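Local structure of imelysin (Bacteroides ovatus ATCC 8483, 3OYV) at residues 268-282 / 344-358. The protein belongs to the imelysin-like family and probably takes part in bacterial iron uptake at the outer membrane, its exact activity being unsettled. Sequence-based numbering, arbitrary orientation.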
loop_
_atom_site.group_PDB
_atom_site.type_symbol
_atom_site.label_atom_id
_atom_site.label_comp_id
_atom_site.label_asym_id
_atom_site.label_seq_id
_atom_site.Cartn_x
_atom_site.Cartn_y
_atom_site.Cartn_z
ATOM N N PHE A 268 19.367 0.453 -13.039
ATOM C CA PHE A 268 18.877 0.136 -11.693
ATOM C C PHE A 268 18.216 1.366 -11.079
ATOM O O PHE A 268 17.158 1.288 -10.490
ATOM C CB PHE A 268 20.000 -0.419 -10.814
ATOM C CG PHE A 268 20.079 -1.938 -10.791
ATOM C CD1 PHE A 268 19.142 -2.695 -10.118
ATOM C CD2 PHE A 268 21.121 -2.595 -11.417
ATOM C CE1 PHE A 268 19.217 -4.075 -10.091
ATOM C CE2 PHE A 268 21.211 -3.975 -11.389
ATOM C CZ PHE A 268 20.249 -4.721 -10.722
ATOM N N GLU A 269 18.917 2.503 -11.148
ATOM C CA GLU A 269 18.365 3.759 -10.613
ATOM C C GLU A 269 17.005 4.094 -11.232
ATOM O O GLU A 269 16.081 4.489 -10.538
ATOM C CB GLU A 269 19.326 4.933 -10.829
ATOM C CG GLU A 269 20.585 4.816 -9.951
ATOM C CD GLU A 269 21.761 5.704 -10.366
ATOM O OE1 GLU A 269 21.611 6.535 -11.284
ATOM O OE2 GLU A 269 22.855 5.548 -9.757
ATOM N N THR A 270 16.902 3.941 -12.541
ATOM C CA THR A 270 15.661 4.199 -13.251
ATOM C C THR A 270 14.524 3.274 -12.797
ATOM O O THR A 270 13.395 3.718 -12.621
ATOM C CB THR A 270 15.927 4.101 -14.767
ATOM O OG1 THR A 270 16.888 5.114 -15.112
ATOM C CG2 THR A 270 14.639 4.303 -15.577
ATOM N N ALA A 271 14.818 1.985 -12.623
ATOM C CA ALA A 271 13.831 1.037 -12.141
ATOM C C ALA A 271 13.446 1.336 -10.681
ATOM O O ALA A 271 12.263 1.280 -10.349
ATOM C CB ALA A 271 14.301 -0.400 -12.301
ATOM N N CYS A 272 14.405 1.750 -9.865
ATOM C CA CYS A 272 14.085 2.163 -8.506
ATOM C C CYS A 272 13.175 3.391 -8.509
ATOM O O CYS A 272 12.212 3.480 -7.731
ATOM C CB CYS A 272 15.368 2.481 -7.753
ATOM S SG CYS A 272 16.393 1.030 -7.344
ATOM N N ASP A 273 13.485 4.376 -9.361
ATOM C CA ASP A 273 12.582 5.527 -9.481
ATOM C C ASP A 273 11.154 5.075 -9.806
ATOM O O ASP A 273 10.208 5.583 -9.243
ATOM C CB ASP A 273 13.033 6.486 -10.615
ATOM C CG ASP A 273 14.363 7.193 -10.359
ATOM O OD1 ASP A 273 14.800 7.282 -9.214
ATOM O OD2 ASP A 273 14.953 7.703 -11.347
ATOM N N ALA A 274 11.038 4.144 -10.748
ATOM C CA ALA A 274 9.750 3.630 -11.123
ATOM C C ALA A 274 9.060 2.883 -9.989
ATOM O O ALA A 274 7.828 2.938 -9.879
ATOM C CB ALA A 274 9.857 2.746 -12.391
ATOM N N TRP A 275 9.843 2.207 -9.155
ATOM C CA TRP A 275 9.287 1.493 -7.994
ATOM C C TRP A 275 8.674 2.494 -7.008
ATOM O O TRP A 275 7.527 2.326 -6.582
ATOM C CB TRP A 275 10.372 0.605 -7.357
ATOM C CG TRP A 275 9.846 -0.267 -6.257
ATOM C CD1 TRP A 275 9.292 -1.500 -6.400
ATOM C CD2 TRP A 275 9.753 0.049 -4.844
ATOM N NE1 TRP A 275 8.908 -1.997 -5.169
ATOM C CE2 TRP A 275 9.166 -1.053 -4.208
ATOM C CE3 TRP A 275 10.196 1.120 -4.055
ATOM C CZ2 TRP A 275 8.975 -1.106 -2.827
ATOM C CZ3 TRP A 275 9.958 1.075 -2.699
ATOM C CH2 TRP A 275 9.378 -0.020 -2.099
ATOM N N ILE A 276 9.416 3.546 -6.658
ATOM C CA ILE A 276 8.864 4.556 -5.757
ATOM C C ILE A 276 7.593 5.164 -6.347
ATOM O O ILE A 276 6.602 5.386 -5.642
ATOM C CB ILE A 276 9.873 5.643 -5.489
ATOM C CG1 ILE A 276 11.059 5.068 -4.696
ATOM C CG2 ILE A 276 9.228 6.818 -4.736
ATOM C CD1 ILE A 276 10.799 4.758 -3.199
ATOM N N THR A 277 7.645 5.476 -7.628
ATOM C CA THR A 277 6.515 6.121 -8.315
ATOM C C THR A 277 5.280 5.241 -8.230
ATOM O O THR A 277 4.171 5.727 -7.938
ATOM C CB THR A 277 6.900 6.463 -9.764
ATOM O OG1 THR A 277 7.955 7.426 -9.713
ATOM C CG2 THR A 277 5.704 6.967 -10.579
ATOM N N ALA A 278 5.446 3.949 -8.497
ATOM C CA ALA A 278 4.331 2.998 -8.463
ATOM C C ALA A 278 3.843 2.750 -7.013
ATOM O O ALA A 278 2.666 2.545 -6.776
ATOM C CB ALA A 278 4.704 1.657 -9.170
ATOM N N ARG A 279 4.765 2.792 -6.065
ATOM C CA ARG A 279 4.412 2.593 -4.663
ATOM C C ARG A 279 3.479 3.658 -4.130
ATOM O O ARG A 279 2.691 3.376 -3.243
ATOM C CB ARG A 279 5.662 2.519 -3.805
ATOM C CG ARG A 279 6.377 1.164 -3.880
ATOM C CD ARG A 279 5.557 0.046 -3.269
ATOM N NE ARG A 279 5.317 0.251 -1.849
ATOM C CZ ARG A 279 4.785 -0.647 -1.038
ATOM N NH1 ARG A 279 4.346 -1.801 -1.505
ATOM N NH2 ARG A 279 4.679 -0.397 0.259
ATOM N N GLU A 280 3.572 4.877 -4.651
ATOM C CA GLU A 280 2.782 5.958 -4.068
ATOM C C GLU A 280 1.269 5.725 -4.130
ATOM O O GLU A 280 0.626 5.785 -3.081
ATOM C CB GLU A 280 3.157 7.297 -4.667
ATOM C CG GLU A 280 2.529 8.446 -3.878
ATOM C CD GLU A 280 2.993 9.795 -4.342
ATOM O OE1 GLU A 280 3.681 9.861 -5.381
ATOM O OE2 GLU A 280 2.662 10.783 -3.656
ATOM N N PRO A 281 0.687 5.429 -5.319
ATOM C CA PRO A 281 -0.740 5.165 -5.309
ATOM C C PRO A 281 -1.078 3.891 -4.526
ATOM O O PRO A 281 -2.143 3.833 -3.879
ATOM C CB PRO A 281 -1.099 5.051 -6.790
ATOM C CG PRO A 281 0.195 4.723 -7.453
ATOM C CD PRO A 281 1.209 5.470 -6.701
ATOM N N TRP A 282 -0.200 2.889 -4.538
ATOM C CA TRP A 282 -0.447 1.697 -3.722
ATOM C C TRP A 282 -0.561 2.055 -2.236
ATOM O O TRP A 282 -1.533 1.740 -1.557
ATOM C CB TRP A 282 0.657 0.641 -3.880
ATOM C CG TRP A 282 0.403 -0.481 -2.924
ATOM C CD1 TRP A 282 1.041 -0.700 -1.746
ATOM C CD2 TRP A 282 -0.624 -1.479 -3.032
ATOM N NE1 TRP A 282 0.481 -1.775 -1.112
ATOM C CE2 TRP A 282 -0.557 -2.266 -1.862
ATOM C CE3 TRP A 282 -1.621 -1.756 -3.959
ATOM C CZ2 TRP A 282 -1.409 -3.342 -1.643
ATOM C CZ3 TRP A 282 -2.449 -2.843 -3.746
ATOM C CH2 TRP A 282 -2.356 -3.603 -2.587
ATOM N N PHE A 344 5.399 -6.163 -4.523
ATOM C CA PHE A 344 6.236 -4.983 -4.474
ATOM C C PHE A 344 7.550 -5.187 -3.706
ATOM O O PHE A 344 8.583 -4.654 -4.082
ATOM C CB PHE A 344 5.487 -3.822 -3.848
ATOM C CG PHE A 344 4.558 -3.077 -4.784
ATOM C CD1 PHE A 344 5.099 -2.335 -5.820
ATOM C CD2 PHE A 344 3.174 -3.067 -4.584
ATOM C CE1 PHE A 344 4.297 -1.595 -6.621
ATOM C CE2 PHE A 344 2.350 -2.310 -5.403
ATOM C CZ PHE A 344 2.919 -1.595 -6.456
ATOM N N HIS A 345 7.491 -5.901 -2.572
ATOM C CA HIS A 345 8.670 -6.016 -1.761
ATOM C C HIS A 345 9.709 -6.998 -2.318
ATOM O O HIS A 345 10.882 -6.869 -2.042
ATOM C CB HIS A 345 8.316 -6.293 -0.318
ATOM C CG HIS A 345 7.550 -5.171 0.294
ATOM N ND1 HIS A 345 8.084 -3.905 0.451
ATOM C CD2 HIS A 345 6.293 -5.121 0.776
ATOM C CE1 HIS A 345 7.171 -3.123 1.005
ATOM N NE2 HIS A 345 6.069 -3.834 1.189
ATOM N N THR A 346 9.272 -7.962 -3.106
ATOM C CA THR A 346 10.217 -8.819 -3.835
ATOM C C THR A 346 10.932 -8.013 -4.904
ATOM O O THR A 346 12.141 -8.106 -5.039
ATOM C CB THR A 346 9.540 -10.080 -4.419
ATOM O OG1 THR A 346 9.076 -10.880 -3.336
ATOM C CG2 THR A 346 10.563 -10.878 -5.213
ATOM N N LEU A 347 10.192 -7.196 -5.653
ATOM C CA LEU A 347 10.874 -6.316 -6.600
ATOM C C LEU A 347 11.796 -5.353 -5.897
ATOM O O LEU A 347 12.882 -5.093 -6.373
ATOM C CB LEU A 347 9.856 -5.605 -7.447
ATOM C CG LEU A 347 10.357 -4.978 -8.720
ATOM C CD1 LEU A 347 11.267 -5.897 -9.539
ATOM C CD2 LEU A 347 9.095 -4.537 -9.544
ATOM N N GLU A 348 11.343 -4.844 -4.755
ATOM C CA GLU A 348 12.196 -3.974 -3.954
ATOM C C GLU A 348 13.538 -4.651 -3.599
ATOM O O GLU A 348 14.615 -4.053 -3.723
ATOM C CB GLU A 348 11.440 -3.556 -2.669
ATOM C CG GLU A 348 12.083 -2.439 -1.861
ATOM C CD GLU A 348 11.496 -2.344 -0.451
ATOM O OE1 GLU A 348 10.696 -3.210 -0.069
ATOM O OE2 GLU A 348 11.908 -1.416 0.270
ATOM N N PHE A 349 13.442 -5.904 -3.146
ATOM C CA PHE A 349 14.650 -6.695 -2.804
ATOM C C PHE A 349 15.612 -6.792 -3.989
ATOM O O PHE A 349 16.822 -6.727 -3.829
ATOM C CB PHE A 349 14.177 -8.088 -2.385
ATOM C CG PHE A 349 15.275 -9.069 -2.031
ATOM C CD1 PHE A 349 15.949 -9.772 -3.001
ATOM C CD2 PHE A 349 15.524 -9.392 -0.716
ATOM C CE1 PHE A 349 16.929 -10.677 -2.647
ATOM C CE2 PHE A 349 16.489 -10.326 -0.375
ATOM C CZ PHE A 349 17.194 -10.941 -1.340
ATOM N N LEU A 350 15.035 -6.970 -5.168
ATOM C CA LEU A 350 15.776 -7.147 -6.421
ATOM C C LEU A 350 16.381 -5.867 -6.965
ATOM O O LEU A 350 17.312 -5.925 -7.772
ATOM C CB LEU A 350 14.865 -7.827 -7.457
ATOM C CG LEU A 350 14.421 -9.277 -7.155
ATOM C CD1 LEU A 350 13.297 -9.721 -8.123
ATOM C CD2 LEU A 350 15.620 -10.260 -7.144
ATOM N N LEU A 351 15.877 -4.712 -6.502
ATOM C CA LEU A 351 16.298 -3.415 -6.994
ATOM C C LEU A 351 17.200 -2.617 -6.048
ATOM O O LEU A 351 17.945 -1.753 -6.502
ATOM C CB LEU A 351 15.082 -2.552 -7.366
ATOM C CG LEU A 351 14.281 -3.011 -8.570
ATOM C CD1 LEU A 351 13.041 -2.121 -8.728
ATOM C CD2 LEU A 351 15.157 -2.997 -9.845
ATOM N N TYR A 352 17.063 -2.861 -4.742
ATOM C CA TYR A 352 17.709 -2.079 -3.708
ATOM C C TYR A 352 18.555 -2.923 -2.769
ATOM O O TYR A 352 18.244 -4.103 -2.542
ATOM C CB TYR A 352 16.658 -1.417 -2.841
ATOM C CG TYR A 352 15.866 -0.296 -3.454
ATOM C CD1 TYR A 352 16.292 1.010 -3.362
ATOM C CD2 TYR A 352 14.626 -0.547 -4.054
ATOM C CE1 TYR A 352 15.508 2.048 -3.858
ATOM C CE2 TYR A 352 13.864 0.472 -4.576
ATOM C CZ TYR A 352 14.295 1.770 -4.453
ATOM O OH TYR A 352 13.484 2.763 -4.945
ATOM N N LYS A 353 19.569 -2.285 -2.202
ATOM C CA LYS A 353 20.259 -2.874 -1.085
ATOM C C LYS A 353 20.651 -1.772 -0.111
ATOM O O LYS A 353 21.305 -0.798 -0.488
ATOM C CB LYS A 353 21.461 -3.643 -1.597
ATOM C CG LYS A 353 22.192 -4.371 -0.466
ATOM C CD LYS A 353 23.313 -5.220 -0.960
ATOM C CE LYS A 353 23.874 -6.079 0.147
ATOM N NZ LYS A 353 25.113 -6.775 -0.307
ATOM N N ASN A 354 20.238 -1.923 1.146
ATOM C CA ASN A 354 20.699 -1.021 2.234
ATOM C C ASN A 354 20.419 0.459 1.935
ATOM O O ASN A 354 21.239 1.362 2.171
ATOM C CB ASN A 354 22.206 -1.238 2.563
ATOM C CG ASN A 354 22.528 -2.667 3.022
ATOM O OD1 ASN A 354 21.674 -3.392 3.562
ATOM N ND2 ASN A 354 23.776 -3.089 2.779
ATOM N N GLY A 355 19.233 0.699 1.393
ATOM C CA GLY A 355 18.712 2.029 1.154
ATOM C C GLY A 355 19.087 2.685 -0.161
ATOM O O GLY A 355 18.696 3.822 -0.411
ATOM N N GLU A 356 19.843 1.996 -1.017
ATOM C CA GLU A 356 20.310 2.580 -2.286
ATOM C C GLU A 356 20.016 1.615 -3.428
ATOM O O GLU A 356 19.907 0.410 -3.200
ATOM C CB GLU A 356 21.820 2.875 -2.243
ATOM C CG GLU A 356 22.254 3.931 -1.206
ATOM C CD GLU A 356 21.776 5.369 -1.522
ATOM O OE1 GLU A 356 21.119 5.622 -2.569
ATOM O OE2 GLU A 356 22.065 6.273 -0.695
ATOM N N PRO A 357 19.902 2.139 -4.659
ATOM C CA PRO A 357 19.788 1.244 -5.796
ATOM C C PRO A 357 20.965 0.289 -5.846
ATOM O O PRO A 357 22.109 0.683 -5.540
ATOM C CB PRO A 357 19.821 2.196 -7.005
ATOM C CG PRO A 357 19.204 3.451 -6.488
ATOM C CD PRO A 357 19.731 3.545 -5.059
ATOM N N ARG A 358 20.705 -0.950 -6.262
ATOM C CA ARG A 358 21.796 -1.881 -6.494
ATOM C C ARG A 358 22.681 -1.417 -7.643
ATOM O O ARG A 358 22.249 -0.675 -8.534
ATOM C CB ARG A 358 21.267 -3.258 -6.782
ATOM C CG ARG A 358 20.678 -3.892 -5.562
ATOM C CD ARG A 358 20.102 -5.234 -5.913
ATOM N NE ARG A 358 19.502 -6.006 -4.814
ATOM C CZ ARG A 358 20.160 -6.843 -4.010
ATOM N NH1 ARG A 358 21.498 -6.905 -3.999
ATOM N NH2 ARG A 358 19.476 -7.594 -3.167
#
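W275 of helix 268-282 and F344 of helix 344-351 are the interlocking knobs of an antiparallel helix pair with knobs-into-holes packing, axes 10.3 Å apart and crossing at -155°, within the largely helical imelysin fold. The indole of W275 drops into the hollow between F344, L347, E348 and L351, and the aliphatic part of E348 lies over one face, its CG 3.9 Å from the centroid of the W275 six-membered ring. The CG of R279 rests against the other face, so the broad, flat ring is sandwiched between two methylene chains. Y352 and F344 each turn an edge toward W275 in offset edge-to-face pairs.

F344 fills a pocket made by W275, A278, R279 and W282; A278 CB meets its ring at the edge, while R279 CD packs over its face. Bends at chi2 (-67°) and chi3 (-63°) swing the R279 guanidinium past F344 to its salt-bridge partners D303 and E283, while NH2 and H345 NE2 bond one oxygen of an unidentified ligand, probably from the crystallisation liquor.

L351 is the third knob; the short side chain of A271 lets its CD2 come within 3.7 Å of A271 CB. Beside it C272, slim and polarisable, sets SG 3.6 Å above the centre of the Y352 ring, with P357 against the same sulfur, while F268 receives R358 CB on one face. The buried indole nitrogen is satisfied across the groove: W275 NE1 donates to F344 O at 2.9 Å. Were W275 replaced by an alanine, the hollow would probably stand unfilled and that carbonyl lose its side-chain donor. E348 N reaches the same oxygen from the opposite face of the carbonyl plane.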